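Local structure of triggering receptor expressed on myeloid cells 1 (Mus musculus, 1U9K) at residues 11-16 with 83-88; 35-40 with 89-94. The protein amplifies inflammatory responses as a cell-surface receptor of innate and adaptive immunity, signals through the adapter TYROBP/DAP12 and is represented here by its extracellular immunoglobulin V-type domain. All coordinates share one frame; numbering follows the deposited sequence.

Contact 1. Residues 11-16 with 83-88. With ZN (zinc ion), chain C.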
loop_
_atom_site.group_PDB
_atom_site.type_symbol
_atom_site.label_atom_id
_atom_site.label_comp_id
_atom_site.label_asym_id
_atom_site.label_seq_id
_atom_site.Cartn_x
_atom_site.Cartn_y
_atom_site.Cartn_z
ATOM N N LEU A 11 14.228 -4.227 -7.542
ATOM C CA LEU A 11 13.594 -5.009 -8.578
ATOM C C LEU A 11 14.050 -4.437 -9.923
ATOM O O LEU A 11 14.632 -3.378 -9.976
ATOM C CB LEU A 11 12.064 -4.936 -8.481
ATOM C CG LEU A 11 11.524 -5.601 -7.215
ATOM C CD1 LEU A 11 10.152 -5.154 -7.047
ATOM C CD2 LEU A 11 11.632 -7.115 -7.287
ATOM N N VAL A 12 13.762 -5.213 -10.957
ATOM C CA VAL A 12 14.077 -4.887 -12.317
ATOM C C VAL A 12 12.808 -4.386 -12.916
ATOM O O VAL A 12 11.695 -4.880 -12.588
ATOM C CB VAL A 12 14.592 -6.087 -13.077
ATOM C CG1 VAL A 12 15.046 -5.661 -14.456
ATOM C CG2 VAL A 12 15.745 -6.664 -12.336
ATOM N N GLU A 13 12.964 -3.427 -13.799
ATOM C CA GLU A 13 11.829 -2.933 -14.576
ATOM C C GLU A 13 11.087 -4.047 -15.345
ATOM O O GLU A 13 11.701 -4.966 -15.897
ATOM C CB GLU A 13 12.307 -1.847 -15.518
ATOM C CG GLU A 13 13.390 -2.276 -16.463
ATOM C CD GLU A 13 13.867 -1.125 -17.322
ATOM O OE1 GLU A 13 12.983 -0.595 -18.058
ATOM O OE2 GLU A 13 15.104 -0.829 -17.321
ATOM N N GLY A 14 9.755 -3.997 -15.284
ATOM C CA GLY A 14 8.897 -5.022 -15.831
ATOM C C GLY A 14 8.402 -6.033 -14.803
ATOM O O GLY A 14 7.463 -6.784 -15.063
ATOM N N GLN A 15 9.074 -6.115 -13.658
ATOM C CA GLN A 15 8.672 -7.056 -12.616
ATOM C C GLN A 15 7.432 -6.466 -11.958
ATOM O O GLN A 15 7.062 -5.327 -12.239
ATOM C CB GLN A 15 9.781 -7.242 -11.539
ATOM C CG GLN A 15 10.902 -8.163 -12.001
ATOM C CD GLN A 15 11.809 -8.545 -10.865
ATOM O OE1 GLN A 15 12.650 -7.748 -10.474
ATOM N NE2 GLN A 15 11.615 -9.733 -10.311
ATOM N N THR A 16 6.857 -7.253 -11.077
ATOM C CA THR A 16 5.749 -6.842 -10.220
ATOM C C THR A 16 6.265 -6.792 -8.780
ATOM O O THR A 16 6.987 -7.713 -8.318
ATOM C CB THR A 16 4.631 -7.865 -10.298
ATOM O OG1 THR A 16 4.111 -7.901 -11.614
ATOM C CG2 THR A 16 3.491 -7.484 -9.447
ATOM N N LEU A 83 6.659 -2.637 -13.374
ATOM C CA LEU A 83 7.423 -1.562 -12.759
ATOM C C LEU A 83 8.305 -0.831 -13.741
ATOM O O LEU A 83 8.908 -1.419 -14.619
ATOM C CB LEU A 83 8.323 -2.109 -11.643
ATOM C CG LEU A 83 7.604 -2.602 -10.404
ATOM C CD1 LEU A 83 8.568 -3.417 -9.535
ATOM C CD2 LEU A 83 6.997 -1.468 -9.679
ATOM N N GLN A 84 8.383 0.474 -13.577
ATOM C CA GLN A 84 9.280 1.305 -14.344
ATOM C C GLN A 84 10.308 1.927 -13.436
ATOM O O GLN A 84 10.071 2.077 -12.242
ATOM C CB GLN A 84 8.481 2.416 -15.043
ATOM C CG GLN A 84 7.354 1.909 -15.961
ATOM C CD GLN A 84 7.875 1.053 -17.108
ATOM O OE1 GLN A 84 8.872 1.391 -17.710
ATOM N NE2 GLN A 84 7.216 -0.076 -17.390
ATOM N N VAL A 85 11.441 2.330 -14.010
ATOM C CA VAL A 85 12.486 2.931 -13.203
ATOM C C VAL A 85 11.949 4.177 -12.449
ATOM O O VAL A 85 12.306 4.393 -11.304
ATOM C CB VAL A 85 13.748 3.298 -14.016
ATOM C CG1 VAL A 85 14.770 4.028 -13.111
ATOM C CG2 VAL A 85 14.400 2.059 -14.635
ATOM N N THR A 86 11.086 4.957 -13.092
ATOM C CA THR A 86 10.447 6.117 -12.457
ATOM C C THR A 86 9.460 5.809 -11.342
ATOM O O THR A 86 9.009 6.743 -10.702
ATOM C CB THR A 86 9.679 7.001 -13.503
ATOM O OG1 THR A 86 8.752 6.186 -14.227
ATOM C CG2 THR A 86 10.579 7.545 -14.551
ATOM N N ASP A 87 9.062 4.549 -11.139
ATOM C CA ASP A 87 8.318 4.152 -9.929
ATOM C C ASP A 87 9.164 4.117 -8.678
ATOM O O ASP A 87 8.642 4.020 -7.561
ATOM C CB ASP A 87 7.712 2.772 -10.088
ATOM C CG ASP A 87 6.669 2.707 -11.186
ATOM O OD1 ASP A 87 5.940 3.721 -11.388
ATOM O OD2 ASP A 87 6.498 1.691 -11.910
ATOM N N SER A 88 10.484 4.131 -8.860
ATOM C CA SER A 88 11.393 4.171 -7.744
ATOM C C SER A 88 11.014 5.310 -6.754
ATOM O O SER A 88 10.768 6.438 -7.161
ATOM C CB SER A 88 12.816 4.339 -8.200
ATOM O OG SER A 88 13.241 3.265 -9.026
HETATM ZN ZN ZN C . 16.594 -1.456 -16.432
HETATM O O HOH W 1 11.541 1.951 -16.774
#
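Leu83 meets 11-16 through both its backbone and its side chain. Its carbonyl oxygen takes the N-H of Gly14 on an in-plane lone pair (Gly14 N to Leu83 O, 2.8 Å), and its own N-H runs almost straight into the carbonyl of Gln15 (Leu83 N to Gln15 O, 2.9 Å, 175° at the hydrogen). Both polar backbone atoms of Leu83 are thus engaged, by the consecutive residues Gly14 and Gln15, which sets the spacing of the two loops. Leu83 CG lies beside its backbone N (chi1 -69°), which sends the isobutyl group past Gln15 O to Leu11, where the tips of Leu83 CD1 and Leu11 CD1 are unusually tight at 3.4 Å. Leu17 and Leu111 touch both leucines. An alanine in place of Leu83 would probably leave a gap beside Leu11, Leu17 and Leu111. In this V-set domain, 11-16 joins strands 7-11 and 17-22, while 83-88, with its short 3-10 turn, leads into strand 89-96. The former bends in a type II turn from Val12 to Gln15, with Gly14 at the third position, where phi is positive; the Gln15 side chain turns back to Val12, its OE1 taking Val12 N at 2.8 Å. Glu13 reaches outward at the exposed edge of the turn. Its OE2 binds zinc at 1.8 Å, with Thr114 OXT as the other protein ligand, and passes Val85 CG2. The second oxygen, OE1, takes a bond from a water that also donates to Gln84 OE1 and accepts from Val85 N (2.8 Å), tying the carboxylate to the opposing loop. Further back, Asp87 OD2 receives Gln84 N from above the carboxylate plane at 2.8 Å, and the same oxygen forms a salt bridge with Lys64.

Contact 2. Residues 35-40 with 89-94; sequences WQRLPD and GLYRCV
Trp35 and Tyr91 form the tightly packed part of this antiparallel pairing. Trp35 CG is anti to the backbone N (chi1 -178°), laying the indole across the neighbouring strand, where Tyr91 CB sits over one face, 3.8 Å from the centroid of the six-membered ring. The two aromatic planes are nearly parallel (1°) but slid apart, so there is little ring overlap. At the indole edge, Cys93 SG approaches Trp35 CE3 to 3.7 Å, while the Cys93-Cys21 disulfide links this strand to strand 17-22 of the other sheet. Arg37 continues this face, its extended chain lying along the Tyr91 ring; its NH2 bonds Thr86 O, whereas Tyr91 OH bonds Asp87 O, a tyrosine corner.

On the opposite face Arg92 and Leu38 are partly exposed, but Gln36 is buried. Gln36 and Arg92 lie side by side, and both NE and NH2 of Arg92 reach Gln36 OE1 at 2.9 Å in the guanidinium plane, with Leu38 CD2 over that plane. Gln36 NE2 hydrogen-bonds Thr46 OG1. At Leu38, one direct bond (Leu38 N to Leu90 O, 2.7 Å) is joined by a water that bridges Leu38 O and Leu90 N.

Strand 89-96 is the middle of the five-stranded sheet, with 32-37 between it and edge strand 45-49, and 103-113 on its other side; Trp35, Tyr91 and Cys93 face strand 75-80 of the other sheet.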
loop_
_atom_site.group_PDB
_atom_site.type_symbol
_atom_site.label_atom_id
_atom_site.label_comp_id
_atom_site.label_asym_id
_atom_site.label_seq_id
_atom_site.Cartn_x
_atom_site.Cartn_y
_atom_site.Cartn_z
ATOM N N TRP A 35 -2.606 2.506 -0.101
ATOM C CA TRP A 35 -1.207 2.522 -0.521
ATOM C C TRP A 35 -0.846 3.937 -0.945
ATOM O O TRP A 35 -1.575 4.533 -1.703
ATOM C CB TRP A 35 -1.052 1.603 -1.709
ATOM C CG TRP A 35 0.362 1.419 -2.299
ATOM C CD1 TRP A 35 0.697 1.630 -3.593
ATOM C CD2 TRP A 35 1.521 0.851 -1.669
ATOM N NE1 TRP A 35 1.994 1.271 -3.813
ATOM C CE2 TRP A 35 2.520 0.760 -2.650
ATOM C CE3 TRP A 35 1.805 0.359 -0.376
ATOM C CZ2 TRP A 35 3.767 0.257 -2.392
ATOM C CZ3 TRP A 35 3.053 -0.145 -0.114
ATOM C CH2 TRP A 35 4.028 -0.189 -1.114
ATOM N N GLN A 36 0.268 4.451 -0.434
ATOM C CA GLN A 36 0.710 5.817 -0.654
ATOM C C GLN A 36 2.139 5.858 -1.158
ATOM O O GLN A 36 2.947 5.000 -0.833
ATOM C CB GLN A 36 0.655 6.654 0.622
ATOM C CG GLN A 36 -0.798 6.756 1.211
ATOM C CD GLN A 36 -0.869 7.778 2.338
ATOM O OE1 GLN A 36 -0.031 7.739 3.230
ATOM N NE2 GLN A 36 -1.825 8.697 2.283
ATOM N N ARG A 37 2.433 6.830 -1.994
ATOM C CA ARG A 37 3.789 7.164 -2.309
ATOM C C ARG A 37 4.157 8.423 -1.513
ATOM O O ARG A 37 3.303 9.270 -1.217
ATOM C CB ARG A 37 3.932 7.374 -3.791
ATOM C CG ARG A 37 5.304 7.607 -4.299
ATOM C CD ARG A 37 5.330 7.589 -5.816
ATOM N NE ARG A 37 6.689 7.620 -6.309
ATOM C CZ ARG A 37 7.016 7.596 -7.607
ATOM N NH1 ARG A 37 6.077 7.525 -8.547
ATOM N NH2 ARG A 37 8.263 7.619 -7.959
ATOM N N LEU A 38 5.417 8.502 -1.140
ATOM C CA LEU A 38 5.906 9.615 -0.323
ATOM C C LEU A 38 6.985 10.379 -1.061
ATOM O O LEU A 38 8.171 10.184 -0.805
ATOM C CB LEU A 38 6.439 9.095 1.004
ATOM C CG LEU A 38 5.483 8.271 1.874
ATOM C CD1 LEU A 38 6.142 7.564 3.108
ATOM C CD2 LEU A 38 4.352 9.087 2.327
ATOM N N PRO A 39 6.601 11.291 -1.961
ATOM C CA PRO A 39 7.592 12.140 -2.603
ATOM C C PRO A 39 8.244 13.073 -1.577
ATOM O O PRO A 39 7.598 13.562 -0.644
ATOM C CB PRO A 39 6.795 12.811 -3.722
ATOM C CG PRO A 39 5.398 12.870 -3.204
ATOM C CD PRO A 39 5.251 11.699 -2.273
ATOM N N ASP A 40 9.514 13.274 -1.778
ATOM C CA ASP A 40 10.329 14.152 -0.965
ATOM C C ASP A 40 9.796 15.551 -0.967
ATOM O O ASP A 40 9.707 16.158 -2.012
ATOM C CB ASP A 40 11.750 14.132 -1.514
ATOM C CG ASP A 40 12.717 14.883 -0.657
ATOM O OD1 ASP A 40 12.457 14.978 0.560
ATOM O OD2 ASP A 40 13.765 15.386 -1.119
ATOM N N GLY A 89 10.965 4.972 -5.460
ATOM C CA GLY A 89 10.559 5.917 -4.434
ATOM C C GLY A 89 10.191 5.268 -3.139
ATOM O O GLY A 89 10.358 4.049 -3.008
ATOM N N LEU A 90 9.691 6.063 -2.190
ATOM C CA LEU A 90 9.309 5.568 -0.873
ATOM C C LEU A 90 7.767 5.450 -0.882
ATOM O O LEU A 90 7.064 6.370 -1.334
ATOM C CB LEU A 90 9.805 6.526 0.204
ATOM C CG LEU A 90 9.595 6.052 1.619
ATOM C CD1 LEU A 90 10.398 4.842 1.867
ATOM C CD2 LEU A 90 9.979 7.213 2.607
ATOM N N TYR A 91 7.250 4.334 -0.373
ATOM C CA TYR A 91 5.828 4.032 -0.347
ATOM C C TYR A 91 5.466 3.474 1.008
ATOM O O TYR A 91 6.319 3.041 1.739
ATOM C CB TYR A 91 5.478 2.948 -1.359
ATOM C CG TYR A 91 5.679 3.301 -2.785
ATOM C CD1 TYR A 91 6.900 3.056 -3.424
ATOM C CD2 TYR A 91 4.627 3.826 -3.558
ATOM C CE1 TYR A 91 7.086 3.371 -4.760
ATOM C CE2 TYR A 91 4.827 4.165 -4.910
ATOM C CZ TYR A 91 6.035 3.954 -5.483
ATOM O OH TYR A 91 6.269 4.255 -6.808
ATOM N N ARG A 92 4.192 3.494 1.345
ATOM C CA ARG A 92 3.746 2.810 2.527
ATOM C C ARG A 92 2.317 2.390 2.383
ATOM O O ARG A 92 1.558 2.983 1.626
ATOM C CB ARG A 92 3.865 3.711 3.748
ATOM C CG ARG A 92 3.172 5.009 3.584
ATOM C CD ARG A 92 3.304 5.936 4.740
ATOM N NE ARG A 92 2.354 7.045 4.634
ATOM C CZ ARG A 92 2.445 8.157 5.367
ATOM N NH1 ARG A 92 3.382 8.290 6.237
ATOM N NH2 ARG A 92 1.574 9.131 5.247
ATOM N N CYS A 93 1.944 1.381 3.152
ATOM C CA CYS A 93 0.546 1.014 3.409
ATOM C C CYS A 93 0.100 1.702 4.703
ATOM O O CYS A 93 0.861 1.767 5.688
ATOM C CB CYS A 93 0.399 -0.477 3.754
ATOM S SG CYS A 93 0.922 -1.674 2.547
ATOM N N VAL A 94 -1.139 2.181 4.709
ATOM C CA VAL A 94 -1.670 2.898 5.840
ATOM C C VAL A 94 -3.121 2.577 6.107
ATOM O O VAL A 94 -3.878 2.128 5.218
ATOM C CB VAL A 94 -1.588 4.395 5.641
ATOM C CG1 VAL A 94 -0.139 4.860 5.469
ATOM C CG2 VAL A 94 -2.528 4.857 4.488
HETATM O O HOH W 2 9.781 8.846 -2.596
#

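Overall arrangement
The segments of the two contacts alternate along the chain, and 83-88 runs directly into 89-94; the contact centres lie 15 Å apart. Arg37 of contact 2 joins them: its NH2 lies 3.0 Å from Thr86 O, a probable hydrogen bond, and makes a weak one to Ser88 O. Contact 1 lies at the surface, about 16 Å from the centre of the chain, whereas contact 2 is about 8 Å from it and reaches the interior between the sheets. The zinc bound at Glu13 and Thr114 belongs to the outer end; another zinc ion lies about 10 Å from the side chain of Val94, at the other end of contact 2.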